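Local coordinates for protein sensor histidine kinase PdtaS (Mycobacterium tuberculosis, PDB 2YKF) that probably autophosphorylates on a histidine when it binds cyclic di-GMP, starting a two-component cascade that adapts the bacterium to poor nutrient conditions, at residues S19-D22 against H23-V27; E30-L33 against L34-L37. All coordinates share one frame; numbering follows the deposited sequence.

Interaction 1 of 2, residues S19-D22 against H23-V27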
loop_
_atom_site.group_PDB
_atom_site.type_symbol
_atom_site.label_atom_id
_atom_site.label_comp_id
_atom_site.label_asym_id
_atom_site.label_seq_id
_atom_site.Cartn_x
_atom_site.Cartn_y
_atom_site.Cartn_z
ATOM N N SER A 19 -5.480 13.456 -26.336
ATOM C CA SER A 19 -4.238 12.763 -26.073
ATOM C C SER A 19 -3.547 13.218 -24.801
ATOM O O SER A 19 -3.024 12.382 -24.013
ATOM C CB SER A 19 -3.267 12.977 -27.219
ATOM O OG SER A 19 -3.600 12.085 -28.229
ATOM N N ALA A 20 -3.418 14.526 -24.623
ATOM C CA ALA A 20 -2.781 14.980 -23.378
ATOM C C ALA A 20 -3.700 14.740 -22.191
ATOM O O ALA A 20 -3.221 14.503 -21.107
ATOM C CB ALA A 20 -2.336 16.467 -23.431
ATOM N N VAL A 21 -5.013 14.887 -22.385
ATOM C CA VAL A 21 -5.964 14.538 -21.313
ATOM C C VAL A 21 -5.748 13.067 -20.833
ATOM O O VAL A 21 -5.579 12.826 -19.638
ATOM C CB VAL A 21 -7.403 14.816 -21.690
ATOM C CG1 VAL A 21 -8.361 14.185 -20.659
ATOM C CG2 VAL A 21 -7.661 16.390 -21.785
ATOM N N ASP A 22 -5.692 12.120 -21.768
ATOM C CA ASP A 22 -5.272 10.731 -21.462
ATOM C C ASP A 22 -4.000 10.584 -20.688
ATOM O O ASP A 22 -3.940 9.790 -19.761
ATOM C CB ASP A 22 -5.013 9.952 -22.748
ATOM C CG ASP A 22 -6.237 9.582 -23.439
ATOM O OD1 ASP A 22 -7.337 9.676 -22.816
ATOM O OD2 ASP A 22 -6.093 9.123 -24.613
ATOM N N HIS A 23 -2.957 11.279 -21.126
ATOM C CA HIS A 23 -1.711 11.217 -20.443
ATOM C C HIS A 23 -1.831 11.680 -18.965
ATOM O O HIS A 23 -1.219 11.077 -18.086
ATOM C CB HIS A 23 -0.686 12.065 -21.165
ATOM C CG HIS A 23 0.699 11.954 -20.610
ATOM N ND1 HIS A 23 1.470 10.820 -20.751
ATOM C CD2 HIS A 23 1.470 12.854 -19.953
ATOM C CE1 HIS A 23 2.661 11.033 -20.222
ATOM N NE2 HIS A 23 2.690 12.274 -19.745
ATOM N N LEU A 24 -2.589 12.748 -18.697
ATOM C CA LEU A 24 -2.711 13.176 -17.310
ATOM C C LEU A 24 -3.489 12.156 -16.520
ATOM O O LEU A 24 -3.172 11.925 -15.351
ATOM C CB LEU A 24 -3.335 14.585 -17.146
ATOM C CG LEU A 24 -2.418 15.686 -17.748
ATOM C CD1 LEU A 24 -3.068 17.036 -17.562
ATOM C CD2 LEU A 24 -1.078 15.693 -17.108
ATOM N N HIS A 25 -4.521 11.570 -17.119
ATOM C CA HIS A 25 -5.263 10.495 -16.428
ATOM C C HIS A 25 -4.300 9.343 -16.039
ATOM O O HIS A 25 -4.350 8.819 -14.924
ATOM C CB HIS A 25 -6.370 9.910 -17.305
ATOM C CG HIS A 25 -7.620 10.729 -17.331
ATOM N ND1 HIS A 25 -8.589 10.647 -16.350
ATOM C CD2 HIS A 25 -8.112 11.586 -18.270
ATOM C CE1 HIS A 25 -9.615 11.433 -16.668
ATOM N NE2 HIS A 25 -9.348 12.015 -17.825
ATOM N N ALA A 26 -3.458 8.965 -16.977
ATOM C CA ALA A 26 -2.374 7.956 -16.742
ATOM C C ALA A 26 -1.402 8.355 -15.628
ATOM O O ALA A 26 -1.029 7.523 -14.776
ATOM C CB ALA A 26 -1.601 7.688 -18.090
ATOM N N VAL A 27 -0.957 9.627 -15.596
ATOM C CA VAL A 27 -0.142 10.082 -14.488
ATOM C C VAL A 27 -0.808 9.836 -13.122
ATOM O O VAL A 27 -0.168 9.250 -12.193
ATOM C CB VAL A 27 0.185 11.619 -14.567
ATOM C CG1 VAL A 27 0.894 12.071 -13.252
ATOM C CG2 VAL A 27 1.075 11.887 -15.860
#
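In the first turns of helix 18-38 of the GAF domain, Val21 and His25 stand one turn apart and touch along one face of the helix. The two side chains run side by side in the same direction. Val21 CG1 is the branch that meets the ring: with chi1 at 169° it lies opposite the backbone N, and it comes within 3.5 Å of His25 CD2 and 3.7 Å of His25 NE2. His25 CD2 lies 3.1 Å from Val21 O, which sits at the ring edge near its plane. That carbonyl accepts the hydrogen bond of His25 N (3.0 Å), while Ala26 N to Asp22 O, at 2.9 Å with an N-H...O angle of 167°, continues the alpha-helical i to i+4 pattern. His23 and Leu24 are turned inward instead: the His23 ring meets that of Phe120 at about 40°, and Leu24 packs on Met44, Val46 and Val125 of the sheet. Because His25 ND1 is hydrogen-bonded to Glu285 of the second subunit, the imidazole has one edge against its own helix and ND1 bonded across the subunit interface, which together should limit rotation of the ring.

Interaction 2 of 2, residues E30-L33 against L34-L37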
loop_
_atom_site.group_PDB
_atom_site.type_symbol
_atom_site.label_atom_id
_atom_site.label_comp_id
_atom_site.label_asym_id
_atom_site.label_seq_id
_atom_site.Cartn_x
_atom_site.Cartn_y
_atom_site.Cartn_z
ATOM N N GLU A 30 -0.972 6.413 -11.922
ATOM C CA GLU A 30 0.304 5.795 -11.550
ATOM C C GLU A 30 1.044 6.474 -10.422
ATOM O O GLU A 30 1.994 5.913 -9.899
ATOM C CB GLU A 30 1.244 5.881 -12.729
ATOM C CG GLU A 30 0.768 5.181 -13.936
ATOM C CD GLU A 30 1.328 3.767 -14.103
ATOM O OE1 GLU A 30 1.693 3.116 -13.087
ATOM O OE2 GLU A 30 1.374 3.313 -15.275
ATOM N N TRP A 31 0.694 7.721 -10.091
ATOM C CA TRP A 31 1.612 8.485 -9.273
ATOM C C TRP A 31 1.552 8.122 -7.764
ATOM O O TRP A 31 2.341 8.652 -6.988
ATOM C CB TRP A 31 1.360 9.989 -9.481
ATOM C CG TRP A 31 0.079 10.474 -8.942
ATOM C CD1 TRP A 31 -1.041 9.740 -8.498
ATOM C CD2 TRP A 31 -0.261 11.846 -8.809
ATOM N NE1 TRP A 31 -2.036 10.629 -8.110
ATOM C CE2 TRP A 31 -1.569 11.921 -8.304
ATOM C CE3 TRP A 31 0.437 13.054 -9.105
ATOM C CZ2 TRP A 31 -2.202 13.189 -8.063
ATOM C CZ3 TRP A 31 -0.153 14.263 -8.814
ATOM C CH2 TRP A 31 -1.458 14.324 -8.314
ATOM N N GLN A 32 0.670 7.204 -7.326
ATOM C CA GLN A 32 0.871 6.672 -5.964
ATOM C C GLN A 32 2.333 6.192 -5.752
ATOM O O GLN A 32 2.928 6.365 -4.686
ATOM C CB GLN A 32 -0.136 5.536 -5.602
ATOM C CG GLN A 32 -0.044 5.178 -4.028
ATOM C CD GLN A 32 -0.491 6.354 -3.166
ATOM O OE1 GLN A 32 -1.582 6.925 -3.367
ATOM N NE2 GLN A 32 0.380 6.784 -2.259
ATOM N N LEU A 33 2.881 5.487 -6.743
ATOM C CA LEU A 33 4.230 4.976 -6.672
ATOM C C LEU A 33 5.237 6.146 -6.490
ATOM O O LEU A 33 6.119 6.111 -5.665
ATOM C CB LEU A 33 4.558 4.228 -7.973
ATOM C CG LEU A 33 6.002 3.805 -8.138
ATOM C CD1 LEU A 33 6.459 2.911 -6.972
ATOM C CD2 LEU A 33 6.173 3.063 -9.554
ATOM N N LEU A 34 5.050 7.229 -7.235
ATOM C CA LEU A 34 5.909 8.397 -7.029
ATOM C C LEU A 34 5.804 9.014 -5.605
ATOM O O LEU A 34 6.832 9.268 -4.972
ATOM C CB LEU A 34 5.560 9.425 -8.123
ATOM C CG LEU A 34 6.317 10.743 -8.038
ATOM C CD1 LEU A 34 7.857 10.540 -8.244
ATOM C CD2 LEU A 34 5.719 11.679 -9.097
ATOM N N ALA A 35 4.571 9.214 -5.093
ATOM C CA ALA A 35 4.343 9.779 -3.746
ATOM C C ALA A 35 4.978 8.835 -2.702
ATOM O O ALA A 35 5.707 9.301 -1.802
ATOM C CB ALA A 35 2.858 9.938 -3.473
ATOM N N ASP A 36 4.835 7.515 -2.904
ATOM C CA ASP A 36 5.428 6.570 -1.945
ATOM C C ASP A 36 6.968 6.588 -1.960
ATOM O O ASP A 36 7.622 6.535 -0.890
ATOM C CB ASP A 36 4.994 5.150 -2.222
ATOM C CG ASP A 36 3.459 4.914 -1.879
ATOM O OD1 ASP A 36 2.842 5.841 -1.300
ATOM O OD2 ASP A 36 2.922 3.829 -2.199
ATOM N N LEU A 37 7.539 6.530 -3.158
ATOM C CA LEU A 37 9.018 6.549 -3.268
ATOM C C LEU A 37 9.603 7.882 -2.818
ATOM O O LEU A 37 10.774 7.936 -2.432
ATOM C CB LEU A 37 9.416 6.274 -4.695
ATOM C CG LEU A 37 9.156 4.912 -5.338
ATOM C CD1 LEU A 37 9.389 5.048 -6.832
ATOM C CD2 LEU A 37 10.012 3.850 -4.762
#
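Gln32 reaches Asp36 because its CG stands opposite the backbone N (chi1 -170°) and the chain then bends at chi2, bringing the amide over the next turn, while the carboxylate of Asp36 lies beside its own backbone N. Gln32 NE2 donates to Asp36 OD1 at 2.8 Å. The acceptor lies almost in the amide plane, but the donor arrives from above the carboxylate plane, 41° out of it, and the two flat groups are turned 44° against each other. The backbone repeats this pairing, as Asp36 N donates to Gln32 O at 2.9 Å. Both polar ends have further partners: Gln32 NE2 also bonds Arg60 O, and Asp36 OD1 also accepts from Asn62 N, so the pair ties the helix to the chain that follows strand 53-59.

Leu33 and Leu37 make the apolar counterpart one residue further on. Their side chains slant across each other, Leu33 CD1 lying 3.6 Å from Leu37 CD1, and the backbone bond from Leu37 N to Leu33 O (2.9 Å) joins the same two residues. The helix is kinked just before this turn, where the amide of Leu33 makes only a weak bond to Glu30 O, at 3.3 Å; from Ala35 onward the regular pattern holds.

Around this turn, Trp31 packs on Ala57 and Cys59 of strand 53-59 and on Tyr42 and Met44 of strand 41-47, whereas Leu34 packs on Leu156 and Leu159 of helix 143-161, and Leu37 on Tyr148 and Leu155.

In the fold
Interactions 1 and 2 lie in series on helix 18-38 of the GAF domain, their centres about 16 Å apart. Their surroundings differ accordingly: the centre of interaction 1 is about 15 Å from the centre of the chain and its surface extends to the second subunit, whereas that of interaction 2 is about 5 Å away and buried. Strand 41-47 is common to both, since Met44 meets Leu24 and Val27 in one and Trp31 in the other. Near interaction 2, a salt bridge from Glu30 to Arg263, within the predicted PAS-like region, links the helix to the other sensing module of this construct.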